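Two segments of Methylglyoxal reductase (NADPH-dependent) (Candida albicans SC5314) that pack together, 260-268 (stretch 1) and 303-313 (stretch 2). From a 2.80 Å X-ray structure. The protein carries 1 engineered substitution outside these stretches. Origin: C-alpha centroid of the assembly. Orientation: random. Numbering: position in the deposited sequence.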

ATOM      1  N   ARG A 260       7.387  -8.198  -9.885  1.00 43.85           N
ATOM      2  CA  ARG A 260       6.699  -6.972  -9.492  1.00 39.44           C
ATOM      3  C   ARG A 260       5.221  -7.158  -9.792  1.00 40.55           C
ATOM      4  O   ARG A 260       4.846  -7.340 -10.952  1.00 47.54           O
ATOM      5  CB  ARG A 260       7.199  -5.763 -10.263  1.00 38.11           C
ATOM      6  CG  ARG A 260       8.641  -5.431 -10.103  1.00 37.35           C
ATOM      7  CD  ARG A 260       8.922  -4.342 -11.108  1.00 33.55           C
ATOM      8  NE  ARG A 260       8.760  -3.004 -10.552  1.00 37.28           N
ATOM      9  CZ  ARG A 260       8.424  -1.940 -11.277  1.00 41.99           C
ATOM     10  NH1 ARG A 260       8.190  -2.071 -12.584  1.00 35.22           N
ATOM     11  NH2 ARG A 260       8.316  -0.745 -10.695  1.00 39.75           N
ATOM     12  N   ILE A 261       4.383  -7.110  -8.767  1.00 33.84           N
ATOM     13  CA  ILE A 261       2.974  -7.409  -8.939  1.00 36.61           C
ATOM     14  C   ILE A 261       2.201  -6.099  -8.886  1.00 38.08           C
ATOM     15  O   ILE A 261       2.200  -5.397  -7.866  1.00 37.46           O
ATOM     16  CB  ILE A 261       2.481  -8.427  -7.901  1.00 34.08           C
ATOM     17  CG1 ILE A 261       3.138  -9.779  -8.158  1.00 36.24           C
ATOM     18  CG2 ILE A 261       1.038  -8.682  -8.075  1.00 38.49           C
ATOM     19  CD1 ILE A 261       3.773 -10.386  -6.954  1.00 43.82           C
ATOM     20  N   LEU A 262       1.562  -5.760  -9.996  1.00 37.21           N
ATOM     21  CA  LEU A 262       0.743  -4.557 -10.064  1.00 41.32           C
ATOM     22  C   LEU A 262      -0.625  -4.838  -9.432  1.00 41.86           C
ATOM     23  O   LEU A 262      -1.294  -5.823  -9.779  1.00 46.45           O
ATOM     24  CB  LEU A 262       0.620  -4.117 -11.520  1.00 39.03           C
ATOM     25  CG  LEU A 262       0.507  -2.645 -11.892  1.00 42.27           C
ATOM     26  CD1 LEU A 262       0.594  -2.469 -13.428  1.00 39.96           C
ATOM     27  CD2 LEU A 262      -0.798  -2.095 -11.356  1.00 45.13           C
ATOM     28  N   LEU A 263      -1.039  -3.992  -8.493  1.00 33.45           N
ATOM     29  CA  LEU A 263      -2.337  -4.148  -7.853  1.00 32.72           C
ATOM     30  C   LEU A 263      -3.204  -2.971  -8.242  1.00 35.68           C
ATOM     31  O   LEU A 263      -3.037  -1.854  -7.732  1.00 31.61           O
ATOM     32  CB  LEU A 263      -2.227  -4.297  -6.342  1.00 31.67           C
ATOM     33  CG  LEU A 263      -2.448  -5.804  -6.244  1.00 39.83           C
ATOM     34  CD1 LEU A 263      -1.121  -6.548  -6.386  1.00 40.52           C
ATOM     35  CD2 LEU A 263      -3.263  -6.254  -5.061  1.00 37.64           C
ATOM     36  N   ASN A 264      -4.123  -3.237  -9.170  1.00 39.44           N
ATOM     37  CA  ASN A 264      -5.064  -2.235  -9.629  1.00 33.34           C
ATOM     38  C   ASN A 264      -6.346  -2.924 -10.066  1.00 35.72           C
ATOM     39  O   ASN A 264      -6.324  -3.849 -10.881  1.00 43.49           O
ATOM     40  CB  ASN A 264      -4.487  -1.405 -10.774  1.00 30.73           C
ATOM     41  CG  ASN A 264      -5.426  -0.284 -11.194  1.00 32.23           C
ATOM     42  OD1 ASN A 264      -5.453   0.770 -10.580  1.00 32.12           O
ATOM     43  ND2 ASN A 264      -6.210  -0.520 -12.231  1.00 30.38           N
ATOM     44  N   SER A 265      -7.456  -2.461  -9.514  1.00 31.47           N
ATOM     45  CA  SER A 265      -8.775  -2.943  -9.856  1.00 29.69           C
ATOM     46  C   SER A 265      -9.462  -2.141 -10.961  1.00 32.54           C
ATOM     47  O   SER A 265     -10.377  -2.657 -11.607  1.00 36.15           O
ATOM     48  CB  SER A 265      -9.644  -2.908  -8.604  1.00 32.06           C
ATOM     49  OG  SER A 265     -10.853  -3.612  -8.813  1.00 45.97           O
ATOM     50  N   GLY A 266      -9.091  -0.889 -11.174  1.00 25.76           N
ATOM     51  CA  GLY A 266      -9.827  -0.086 -12.117  1.00 26.16           C
ATOM     52  C   GLY A 266      -9.463   1.374 -11.980  1.00 29.60           C
ATOM     53  O   GLY A 266      -8.490   1.738 -11.320  1.00 32.59           O
ATOM     54  N   ARG A 267     -10.274   2.200 -12.619  1.00 30.03           N
ATOM     55  CA  ARG A 267     -10.017   3.624 -12.717  1.00 32.49           C
ATOM     56  C   ARG A 267     -11.139   4.382 -12.021  1.00 32.55           C
ATOM     57  O   ARG A 267     -12.269   3.893 -11.913  1.00 30.56           O
ATOM     58  CB  ARG A 267      -9.903   4.045 -14.188  1.00 29.63           C
ATOM     59  CG  ARG A 267      -8.720   3.448 -14.903  1.00 26.13           C
ATOM     60  CD  ARG A 267      -7.417   3.869 -14.242  1.00 35.09           C
ATOM     61  NE  ARG A 267      -6.322   3.978 -15.209  1.00 42.75           N
ATOM     62  CZ  ARG A 267      -5.189   4.652 -14.995  1.00 43.43           C
ATOM     63  NH1 ARG A 267      -4.994   5.292 -13.844  1.00 34.73           N
ATOM     64  NH2 ARG A 267      -4.251   4.697 -15.940  1.00 40.53           N
ATOM     65  N   PHE A 268     -10.820   5.572 -11.525  1.00 31.85           N
ATOM     66  CA  PHE A 268     -11.846   6.416 -10.920  1.00 34.74           C
ATOM     67  C   PHE A 268     -11.522   7.878 -11.189  1.00 34.36           C
ATOM     68  O   PHE A 268     -10.358   8.250 -11.397  1.00 32.70           O
ATOM     69  CB  PHE A 268     -11.947   6.218  -9.402  1.00 31.35           C
ATOM     70  CG  PHE A 268     -10.855   6.903  -8.649  1.00 32.85           C
ATOM     71  CD1 PHE A 268      -9.593   6.328  -8.558  1.00 33.55           C
ATOM     72  CD2 PHE A 268     -11.063   8.147  -8.079  1.00 32.38           C
ATOM     73  CE1 PHE A 268      -8.555   6.979  -7.886  1.00 33.75           C
ATOM     74  CE2 PHE A 268     -10.043   8.799  -7.416  1.00 33.86           C
ATOM     75  CZ  PHE A 268      -8.785   8.218  -7.316  1.00 34.87           C
ATOM     76  N   SER A 303      -8.338  10.378 -21.015  1.00 43.08           N
ATOM     77  CA  SER A 303      -7.125  10.999 -20.490  1.00 43.65           C
ATOM     78  C   SER A 303      -6.278  10.096 -19.589  1.00 41.08           C
ATOM     79  O   SER A 303      -5.413  10.614 -18.863  1.00 41.48           O
ATOM     80  CB  SER A 303      -7.460  12.271 -19.697  1.00 41.32           C
ATOM     81  OG  SER A 303      -8.160  11.971 -18.504  1.00 37.93           O
ATOM     82  N   LEU A 304      -6.491   8.777 -19.607  1.00 37.74           N
ATOM     83  CA  LEU A 304      -5.681   7.861 -18.813  1.00 39.58           C
ATOM     84  C   LEU A 304      -5.206   6.685 -19.653  1.00 42.10           C
ATOM     85  O   LEU A 304      -5.967   6.136 -20.457  1.00 42.52           O
ATOM     86  CB  LEU A 304      -6.458   7.326 -17.611  1.00 40.38           C
ATOM     87  CG  LEU A 304      -6.755   8.340 -16.507  1.00 41.08           C
ATOM     88  CD1 LEU A 304      -7.638   7.717 -15.429  1.00 39.07           C
ATOM     89  CD2 LEU A 304      -5.455   8.863 -15.926  1.00 34.44           C
ATOM     90  N   ALA A 305      -3.950   6.289 -19.448  1.00 40.76           N
ATOM     91  CA  ALA A 305      -3.476   5.040 -20.017  1.00 40.34           C
ATOM     92  C   ALA A 305      -4.321   3.870 -19.523  1.00 38.35           C
ATOM     93  O   ALA A 305      -5.070   3.966 -18.549  1.00 42.55           O
ATOM     94  CB  ALA A 305      -2.013   4.793 -19.659  1.00 36.58           C
ATOM     95  N   THR A 306      -4.185   2.754 -20.215  1.00 40.67           N
ATOM     96  CA  THR A 306      -4.742   1.487 -19.783  1.00 40.35           C
ATOM     97  C   THR A 306      -3.698   0.744 -18.969  1.00 40.72           C
ATOM     98  O   THR A 306      -2.567   0.546 -19.431  1.00 38.21           O
ATOM     99  CB  THR A 306      -5.158   0.646 -20.988  1.00 38.86           C
ATOM    100  OG1 THR A 306      -6.126   1.374 -21.750  1.00 42.94           O
ATOM    101  CG2 THR A 306      -5.745  -0.661 -20.537  1.00 36.36           C
ATOM    102  N   ILE A 307      -4.073   0.351 -17.758  1.00 40.40           N
ATOM    103  CA  ILE A 307      -3.209  -0.468 -16.919  1.00 40.91           C
ATOM    104  C   ILE A 307      -3.450  -1.916 -17.287  1.00 41.41           C
ATOM    105  O   ILE A 307      -4.572  -2.415 -17.151  1.00 45.72           O
ATOM    106  CB  ILE A 307      -3.481  -0.233 -15.430  1.00 39.05           C
ATOM    107  CG1 ILE A 307      -3.117   1.200 -15.056  1.00 38.28           C
ATOM    108  CG2 ILE A 307      -2.711  -1.233 -14.593  1.00 34.03           C
ATOM    109  CD1 ILE A 307      -3.690   1.595 -13.751  1.00 35.78           C
ATOM    110  N   ASP A 308      -2.409  -2.591 -17.762  1.00 41.41           N
ATOM    111  CA  ASP A 308      -2.526  -3.985 -18.183  1.00 45.25           C
ATOM    112  C   ASP A 308      -1.867  -4.868 -17.130  1.00 43.66           C
ATOM    113  O   ASP A 308      -0.675  -5.173 -17.214  1.00 45.49           O
ATOM    114  CB  ASP A 308      -1.910  -4.211 -19.555  1.00 46.15           C
ATOM    115  CG  ASP A 308      -2.045  -5.643 -20.015  1.00 47.75           C
ATOM    116  OD1 ASP A 308      -2.822  -6.396 -19.385  1.00 47.76           O
ATOM    117  OD2 ASP A 308      -1.380  -6.014 -21.010  1.00 57.87           O
ATOM    118  N   ASP A 309      -2.664  -5.302 -16.148  1.00 42.37           N
ATOM    119  CA  ASP A 309      -2.188  -6.135 -15.051  1.00 41.75           C
ATOM    120  C   ASP A 309      -2.535  -7.610 -15.245  1.00 44.73           C
ATOM    121  O   ASP A 309      -2.663  -8.349 -14.261  1.00 44.98           O
ATOM    122  CB  ASP A 309      -2.721  -5.615 -13.708  1.00 45.62           C
ATOM    123  CG  ASP A 309      -4.260  -5.640 -13.604  1.00 51.01           C
ATOM    124  OD1 ASP A 309      -4.956  -5.398 -14.613  1.00 49.13           O
ATOM    125  OD2 ASP A 309      -4.772  -5.882 -12.484  1.00 53.83           O
ATOM    126  N   THR A 310      -2.641  -8.062 -16.504  1.00 45.65           N
ATOM    127  CA  THR A 310      -3.004  -9.452 -16.786  1.00 45.94           C
ATOM    128  C   THR A 310      -2.108 -10.431 -16.032  1.00 46.73           C
ATOM    129  O   THR A 310      -2.596 -11.304 -15.307  1.00 46.43           O
ATOM    130  CB  THR A 310      -2.945  -9.716 -18.293  1.00 42.72           C
ATOM    131  OG1 THR A 310      -3.523  -8.607 -18.984  1.00 51.71           O
ATOM    132  CG2 THR A 310      -3.738 -10.945 -18.650  1.00 41.16           C
ATOM    133  N   LYS A 311      -0.789 -10.277 -16.165  1.00 44.12           N
ATOM    134  CA  LYS A 311       0.126 -11.225 -15.546  1.00 42.86           C
ATOM    135  C   LYS A 311       0.019 -11.190 -14.024  1.00 47.23           C
ATOM    136  O   LYS A 311       0.045 -12.239 -13.364  1.00 46.84           O
ATOM    137  CB  LYS A 311       1.545 -10.931 -16.027  1.00 43.72           C
ATOM    138  CG  LYS A 311       2.638 -11.603 -15.226  1.00 51.74           C
ATOM    139  CD  LYS A 311       3.284 -10.626 -14.238  1.00 53.58           C
ATOM    140  CE  LYS A 311       4.629 -11.157 -13.810  1.00 60.10           C
ATOM    141  NZ  LYS A 311       4.536 -12.600 -13.374  1.00 64.76           N
ATOM    142  N   SER A 312      -0.130  -9.995 -13.447  1.00 47.69           N
ATOM    143  CA  SER A 312      -0.357  -9.904 -12.007  1.00 44.99           C
ATOM    144  C   SER A 312      -1.657 -10.599 -11.604  1.00 44.96           C
ATOM    145  O   SER A 312      -1.694 -11.333 -10.612  1.00 47.16           O
ATOM    146  CB  SER A 312      -0.369  -8.438 -11.572  1.00 45.13           C
ATOM    147  OG  SER A 312       0.909  -7.850 -11.718  1.00 39.88           O
ATOM    148  N   ARG A 313      -2.729 -10.400 -12.370  1.00 44.96           N
ATOM    149  CA  ARG A 313      -3.988 -11.077 -12.058  1.00 48.83           C
ATOM    150  C   ARG A 313      -3.885 -12.591 -12.205  1.00 50.00           C
ATOM    151  O   ARG A 313      -4.536 -13.333 -11.454  1.00 49.25           O
ATOM    152  CB  ARG A 313      -5.086 -10.549 -12.953  1.00 45.11           C
ATOM    153  CG  ARG A 313      -5.219  -9.074 -12.845  1.00 49.47           C
ATOM    154  CD  ARG A 313      -6.485  -8.622 -12.277  1.00 53.96           C
ATOM    155  NE  ARG A 313      -6.865  -7.339 -12.857  1.00 61.80           N
ATOM    156  CZ  ARG A 313      -7.985  -6.674 -12.607  1.00 57.63           C
ATOM    157  NH1 ARG A 313      -8.858  -7.187 -11.774  1.00 62.41           N
ATOM    158  NH2 ARG A 313      -8.201  -5.507 -13.192  1.00 62.65           N
TER

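The two segments bury 617 Å² between them, and two hydrogen bonds, one near each end of the contact, tie them together. At the first, the backbone N of Leu 262 donates to OG of Ser 312 at 2.8 Å, with an N-H...acceptor angle of 145°. A strand amide is thus met by a helix side chain. The serine can reach it because its CA-to-CB bond points toward the strand and because the backbones come close here, the CA atoms of Ile 261 and Ser 312 lying 5.2 Å apart. The same hydroxyl packs against the neighbouring residue, with OG of Ser 312 3.5 Å from CA of Ile 261 and 3.7 Å from its CG2.

The second hydrogen bond also has its donor in stretch 1, but here a side chain donates to a backbone carbonyl. NH2 of Arg 267 donates to O of Ala 305 at 2.8 Å, with an angle of 157°. The carbonyl lies at the edge of the guanidinium, near its plane, where the N-H groups point. This leaves the two faces free for apolar packing: CD1 of Ile 307 lies over one, 3.6 Å from CZ of Arg 267, while CB of Leu 304 lies over the opposite one, 3.8 Å from NH2 of Arg 267. The guanidinium is therefore sandwiched between aliphatic groups while its edge meets a polar partner. Here the backbones are farther apart, 8.6 Å between the CA atoms of Arg 267 and Leu 304, and the long arginine side chain spans the gap.

Apolar contacts between these anchors centre on Ile 307, whose side chain points toward stretch 1. Its CG2 lies 3.7 Å from CD1 of Leu 262, the two side chains facing each other across the contact. The isoleucine thus touches both a strand leucine, through CG2, and the guanidinium of Arg 267, through CD1. Leu 262 also approaches the residue that precedes the helix, its CB being 4.3 Å from CB of Asp 309.

Charged groups of stretch 2 gather next to the loop that follows the first strand. Within stretch 2, NE of Arg 313 forms a salt bridge with OD2 of Asp 309 at 2.6 Å, and the backbone N of Arg 313 donates to O of Asp 309 at 2.8 Å, so the two residues are joined through both side chain and main chain. Asp 309 occupies the N-cap position, yet its side chain makes no capping bond; OD2 is instead engaged with the arginine. The carbonyl O of Asn 264 lies close to this pair, 3.0 Å from OD2 of Asp 309 and 3.4 Å from NH2 of Arg 313, over one face of the guanidinium. Although the CA-to-CB bond of Arg 313 points away from stretch 1, the end of its side chain comes nearer, which brings the guanidinium to the loop.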